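Local coordinates for protein interleukin 22 (Danio rerio, PDB 4O6K) that probably acts as a helical cytokine of the IL-10 family that signals in fish immunity, closely resembling human IL-22 in structure, at residues A52-E64 / V79-Q91. Sequence-based numbering, arbitrary orientation.
Sequences ARILKYYVNHVLE and VREGLHRVEQELQ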
loop_
_atom_site.group_PDB
_atom_site.type_symbol
_atom_site.label_atom_id
_atom_site.label_comp_id
_atom_site.label_asym_id
_atom_site.label_seq_id
_atom_site.Cartn_x
_atom_site.Cartn_y
_atom_site.Cartn_z
ATOM N N ALA A 52 4.876 1.532 -5.752
ATOM C CA ALA A 52 3.794 2.278 -6.382
ATOM C C ALA A 52 2.878 1.353 -7.172
ATOM O O ALA A 52 1.680 1.604 -7.298
ATOM C CB ALA A 52 4.354 3.363 -7.287
ATOM N N ARG A 53 3.451 0.280 -7.704
ATOM C CA ARG A 53 2.683 -0.680 -8.479
ATOM C C ARG A 53 1.848 -1.531 -7.528
ATOM O O ARG A 53 0.723 -1.923 -7.844
ATOM C CB ARG A 53 3.606 -1.558 -9.325
ATOM C CG ARG A 53 2.913 -2.171 -10.521
ATOM C CD ARG A 53 2.553 -1.034 -11.468
ATOM N NE ARG A 53 1.557 -1.381 -12.472
ATOM C CZ ARG A 53 1.484 -0.798 -13.664
ATOM N NH1 ARG A 53 2.348 0.156 -13.986
ATOM N NH2 ARG A 53 0.548 -1.160 -14.532
ATOM N N ILE A 54 2.423 -1.823 -6.365
ATOM C CA ILE A 54 1.715 -2.521 -5.298
ATOM C C ILE A 54 0.585 -1.646 -4.756
ATOM O O ILE A 54 -0.499 -2.138 -4.433
ATOM C CB ILE A 54 2.675 -2.910 -4.151
ATOM C CG1 ILE A 54 3.706 -3.929 -4.643
ATOM C CG2 ILE A 54 1.907 -3.469 -2.964
ATOM C CD1 ILE A 54 4.753 -4.291 -3.607
ATOM N N LEU A 55 0.843 -0.343 -4.680
ATOM C CA LEU A 55 -0.158 0.624 -4.241
ATOM C C LEU A 55 -1.353 0.598 -5.187
ATOM O O LEU A 55 -2.504 0.682 -4.756
ATOM C CB LEU A 55 0.437 2.031 -4.170
ATOM C CG LEU A 55 -0.533 3.125 -3.721
ATOM C CD1 LEU A 55 -1.092 2.809 -2.341
ATOM C CD2 LEU A 55 0.145 4.486 -3.731
ATOM N N LYS A 56 -1.058 0.491 -6.481
ATOM C CA LYS A 56 -2.081 0.382 -7.516
ATOM C C LYS A 56 -3.007 -0.793 -7.255
ATOM O O LYS A 56 -4.231 -0.670 -7.332
ATOM C CB LYS A 56 -1.430 0.202 -8.888
ATOM C CG LYS A 56 -2.407 0.052 -10.043
ATOM C CD LYS A 56 -1.666 0.148 -11.368
ATOM C CE LYS A 56 -2.614 0.003 -12.546
ATOM N NZ LYS A 56 -3.697 1.024 -12.471
ATOM N N TYR A 57 -2.403 -1.933 -6.937
ATOM C CA TYR A 57 -3.142 -3.148 -6.626
ATOM C C TYR A 57 -3.981 -2.969 -5.366
ATOM O O TYR A 57 -5.101 -3.473 -5.279
ATOM C CB TYR A 57 -2.186 -4.330 -6.471
ATOM C CG TYR A 57 -2.864 -5.676 -6.579
ATOM C CD1 TYR A 57 -3.068 -6.272 -7.817
ATOM C CD2 TYR A 57 -3.302 -6.349 -5.448
ATOM C CE1 TYR A 57 -3.687 -7.503 -7.926
ATOM C CE2 TYR A 57 -3.924 -7.581 -5.546
ATOM C CZ TYR A 57 -4.114 -8.154 -6.788
ATOM O OH TYR A 57 -4.732 -9.379 -6.894
ATOM N N TYR A 58 -3.423 -2.256 -4.391
ATOM C CA TYR A 58 -4.127 -1.942 -3.150
ATOM C C TYR A 58 -5.408 -1.156 -3.405
ATOM O O TYR A 58 -6.458 -1.463 -2.840
ATOM C CB TYR A 58 -3.218 -1.151 -2.206
ATOM C CG TYR A 58 -2.674 -1.951 -1.046
ATOM C CD1 TYR A 58 -1.615 -2.833 -1.219
ATOM C CD2 TYR A 58 -3.216 -1.821 0.225
ATOM C CE1 TYR A 58 -1.114 -3.564 -0.157
ATOM C CE2 TYR A 58 -2.724 -2.547 1.292
ATOM C CZ TYR A 58 -1.674 -3.417 1.097
ATOM O OH TYR A 58 -1.182 -4.141 2.157
ATOM N N VAL A 59 -5.311 -0.140 -4.255
ATOM C CA VAL A 59 -6.450 0.715 -4.567
ATOM C C VAL A 59 -7.553 -0.079 -5.263
ATOM O O VAL A 59 -8.737 0.101 -4.979
ATOM C CB VAL A 59 -6.026 1.902 -5.458
ATOM C CG1 VAL A 59 -7.242 2.679 -5.941
ATOM C CG2 VAL A 59 -5.076 2.818 -4.700
ATOM N N ASN A 60 -7.153 -0.972 -6.162
ATOM C CA ASN A 60 -8.104 -1.775 -6.923
ATOM C C ASN A 60 -8.722 -2.931 -6.135
ATOM O O ASN A 60 -9.892 -3.256 -6.329
ATOM C CB ASN A 60 -7.432 -2.322 -8.186
ATOM C CG ASN A 60 -7.194 -1.250 -9.229
ATOM O OD1 ASN A 60 -7.949 -0.282 -9.326
ATOM N ND2 ASN A 60 -6.138 -1.415 -10.017
ATOM N N HIS A 61 -7.947 -3.549 -5.248
ATOM C CA HIS A 61 -8.394 -4.781 -4.600
ATOM C C HIS A 61 -8.602 -4.665 -3.094
ATOM O O HIS A 61 -9.664 -5.017 -2.581
ATOM C CB HIS A 61 -7.392 -5.908 -4.866
ATOM C CG HIS A 61 -7.375 -6.385 -6.285
ATOM N ND1 HIS A 61 -6.702 -5.721 -7.287
ATOM C CD2 HIS A 61 -7.941 -7.470 -6.865
ATOM C CE1 HIS A 61 -6.858 -6.373 -8.425
ATOM N NE2 HIS A 61 -7.605 -7.437 -8.198
ATOM N N VAL A 62 -7.590 -4.175 -2.385
ATOM C CA VAL A 62 -7.606 -4.227 -0.928
ATOM C C VAL A 62 -8.522 -3.177 -0.304
ATOM O O VAL A 62 -9.262 -3.469 0.637
ATOM C CB VAL A 62 -6.180 -4.047 -0.364
ATOM C CG1 VAL A 62 -6.194 -4.075 1.153
ATOM C CG2 VAL A 62 -5.257 -5.126 -0.913
ATOM N N LEU A 63 -8.484 -1.960 -0.837
ATOM C CA LEU A 63 -9.205 -0.848 -0.227
ATOM C C LEU A 63 -10.514 -0.558 -0.953
ATOM O O LEU A 63 -11.056 0.544 -0.862
ATOM C CB LEU A 63 -8.326 0.401 -0.217
ATOM C CG LEU A 63 -6.938 0.222 0.399
ATOM C CD1 LEU A 63 -6.093 1.456 0.151
ATOM C CD2 LEU A 63 -7.029 -0.086 1.883
ATOM N N GLU A 64 -11.026 -1.561 -1.657
ATOM C CA GLU A 64 -12.236 -1.411 -2.455
ATOM C C GLU A 64 -13.470 -1.187 -1.586
ATOM O O GLU A 64 -13.997 -0.076 -1.514
ATOM C CB GLU A 64 -12.424 -2.640 -3.345
ATOM C CG GLU A 64 -13.532 -2.515 -4.369
ATOM C CD GLU A 64 -13.509 -3.648 -5.374
ATOM O OE1 GLU A 64 -14.233 -3.563 -6.388
ATOM O OE2 GLU A 64 -12.761 -4.623 -5.148
ATOM N N VAL A 79 -9.113 7.451 2.432
ATOM C CA VAL A 79 -7.780 6.879 2.275
ATOM C C VAL A 79 -7.529 6.420 0.841
ATOM O O VAL A 79 -6.528 6.795 0.232
ATOM C CB VAL A 79 -7.560 5.692 3.232
ATOM C CG1 VAL A 79 -6.266 4.966 2.895
ATOM C CG2 VAL A 79 -7.551 6.173 4.674
ATOM N N ARG A 80 -8.450 5.622 0.304
ATOM C CA ARG A 80 -8.327 5.099 -1.055
ATOM C C ARG A 80 -8.199 6.210 -2.091
ATOM O O ARG A 80 -7.362 6.135 -2.992
ATOM C CB ARG A 80 -9.521 4.204 -1.398
ATOM C CG ARG A 80 -9.428 3.569 -2.780
ATOM C CD ARG A 80 -10.699 2.819 -3.165
ATOM N NE ARG A 80 -11.871 3.688 -3.227
ATOM C CZ ARG A 80 -12.808 3.743 -2.285
ATOM N NH1 ARG A 80 -12.714 2.973 -1.210
ATOM N NH2 ARG A 80 -13.841 4.562 -2.421
ATOM N N GLU A 81 -9.030 7.238 -1.960
ATOM C CA GLU A 81 -9.005 8.365 -2.887
ATOM C C GLU A 81 -7.677 9.107 -2.796
ATOM O O GLU A 81 -7.115 9.519 -3.811
ATOM C CB GLU A 81 -10.172 9.315 -2.615
ATOM C CG GLU A 81 -11.529 8.739 -2.988
ATOM C CD GLU A 81 -12.680 9.644 -2.599
ATOM O OE1 GLU A 81 -12.455 10.865 -2.454
ATOM O OE2 GLU A 81 -13.809 9.136 -2.442
ATOM N N GLY A 82 -7.184 9.280 -1.574
ATOM C CA GLY A 82 -5.883 9.883 -1.354
ATOM C C GLY A 82 -4.767 9.035 -1.936
ATOM O O GLY A 82 -3.857 9.552 -2.583
ATOM N N LEU A 83 -4.841 7.728 -1.703
ATOM C CA LEU A 83 -3.837 6.797 -2.208
ATOM C C LEU A 83 -3.860 6.706 -3.730
ATOM O O LEU A 83 -2.821 6.513 -4.360
ATOM C CB LEU A 83 -4.030 5.407 -1.596
ATOM C CG LEU A 83 -3.788 5.282 -0.091
ATOM C CD1 LEU A 83 -3.460 3.852 0.283
ATOM C CD2 LEU A 83 -2.671 6.210 0.344
ATOM N N HIS A 84 -5.047 6.831 -4.317
ATOM C CA HIS A 84 -5.170 6.845 -5.771
ATOM C C HIS A 84 -4.430 8.034 -6.373
ATOM O O HIS A 84 -3.732 7.896 -7.377
ATOM C CB HIS A 84 -6.639 6.877 -6.194
ATOM C CG HIS A 84 -6.833 6.990 -7.674
ATOM N ND1 HIS A 84 -6.369 6.041 -8.561
ATOM C CD2 HIS A 84 -7.431 7.945 -8.425
ATOM C CE1 HIS A 84 -6.678 6.404 -9.793
ATOM N NE2 HIS A 84 -7.322 7.556 -9.739
ATOM N N ARG A 85 -4.592 9.200 -5.753
ATOM C CA ARG A 85 -3.911 10.412 -6.196
ATOM C C ARG A 85 -2.396 10.237 -6.156
ATOM O O ARG A 85 -1.693 10.640 -7.081
ATOM C CB ARG A 85 -4.331 11.608 -5.339
ATOM C CG ARG A 85 -5.787 12.012 -5.517
ATOM C CD ARG A 85 -6.108 13.292 -4.763
ATOM N NE ARG A 85 -7.518 13.652 -4.876
ATOM C CZ ARG A 85 -8.433 13.387 -3.950
ATOM N NH1 ARG A 85 -8.089 12.763 -2.832
ATOM N NH2 ARG A 85 -9.694 13.750 -4.141
ATOM N N VAL A 86 -1.901 9.642 -5.075
ATOM C CA VAL A 86 -0.480 9.341 -4.939
ATOM C C VAL A 86 -0.006 8.407 -6.050
ATOM O O VAL A 86 0.993 8.678 -6.719
ATOM C CB VAL A 86 -0.169 8.700 -3.572
ATOM C CG1 VAL A 86 1.280 8.235 -3.515
ATOM C CG2 VAL A 86 -0.471 9.678 -2.445
ATOM N N GLU A 87 -0.730 7.307 -6.232
ATOM C CA GLU A 87 -0.411 6.314 -7.254
ATOM C C GLU A 87 -0.367 6.925 -8.652
ATOM O O GLU A 87 0.534 6.631 -9.437
ATOM C CB GLU A 87 -1.424 5.166 -7.204
ATOM C CG GLU A 87 -1.034 3.930 -8.008
ATOM C CD GLU A 87 -1.353 4.064 -9.485
ATOM O OE1 GLU A 87 -2.418 4.630 -9.810
ATOM O OE2 GLU A 87 -0.541 3.607 -10.317
ATOM N N GLN A 88 -1.346 7.769 -8.962
ATOM C CA GLN A 88 -1.422 8.403 -10.275
ATOM C C GLN A 88 -0.214 9.295 -10.554
ATOM O O GLN A 88 0.334 9.274 -11.656
ATOM C CB GLN A 88 -2.716 9.209 -10.403
ATOM C CG GLN A 88 -3.941 8.345 -10.654
ATOM C CD GLN A 88 -3.811 7.511 -11.918
ATOM O OE1 GLN A 88 -3.725 6.284 -11.862
ATOM N NE2 GLN A 88 -3.792 8.179 -13.065
ATOM N N GLU A 89 0.193 10.079 -9.561
ATOM C CA GLU A 89 1.359 10.945 -9.721
ATOM C C GLU A 89 2.641 10.134 -9.871
ATOM O O GLU A 89 3.490 10.452 -10.706
ATOM C CB GLU A 89 1.503 11.899 -8.537
ATOM C CG GLU A 89 2.681 12.856 -8.681
ATOM C CD GLU A 89 2.690 13.949 -7.634
ATOM O OE1 GLU A 89 1.749 14.001 -6.815
ATOM O OE2 GLU A 89 3.640 14.762 -7.634
ATOM N N LEU A 90 2.780 9.086 -9.063
ATOM C CA LEU A 90 3.955 8.227 -9.140
ATOM C C LEU A 90 4.030 7.510 -10.482
ATOM O O LEU A 90 5.096 7.427 -11.087
ATOM C CB LEU A 90 3.956 7.210 -7.997
ATOM C CG LEU A 90 4.252 7.780 -6.611
ATOM C CD1 LEU A 90 4.251 6.679 -5.569
ATOM C CD2 LEU A 90 5.590 8.501 -6.631
ATOM N N GLN A 91 2.892 7.014 -10.952
ATOM C CA GLN A 91 2.837 6.302 -12.222
ATOM C C GLN A 91 3.196 7.193 -13.412
ATOM O O GLN A 91 3.709 6.710 -14.422
ATOM C CB GLN A 91 1.454 5.663 -12.390
ATOM C CG GLN A 91 1.108 5.168 -13.784
ATOM C CD GLN A 91 0.362 3.852 -13.766
ATOM O OE1 GLN A 91 0.622 2.986 -12.925
ATOM N NE2 GLN A 91 -0.648 3.739 -14.618
#
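L55 lies across L83 at about a right angle, its CD1 3.7 Å from L83 CD1, while its other branch, CD2, rests on the backbone of the opposite helix, 3.6 Å from L83 O. L55 CD2 also touches V86 CG1 and lies against E87 CB. L83 CD1 has a second neighbour, L63 CD1 at 3.6 Å, so the two leucines of 52-64 meet at one methyl. At the other end A52 CB packs on L90 CD1 (3.7 Å). E87 sets its CG against A52 O and K56 CA, and the bend at chi2 (-82°) swings the carboxylate alongside the K56 side chain; OE2 is 4.6 Å from K56 NZ, too far for a salt bridge, though the opposite charges probably still attract. R80 runs its aliphatic chain past V59 CG1, and its NH1 donates to L63 O (3.0 Å, 155° at the hydrogen), with the acceptor near the guanidinium plane. The axes of 52-62 and 79-91 approach to 9.3 Å and cross at -144°, a roughly antiparallel pairing of parts of helices 47-62 and 76-93 in this all-helical cytokine fold. Helix 130-140 meets leucines of both segments, L137 on L55 and Y134 on L83, and I127 of helix 119-128 reaches L63.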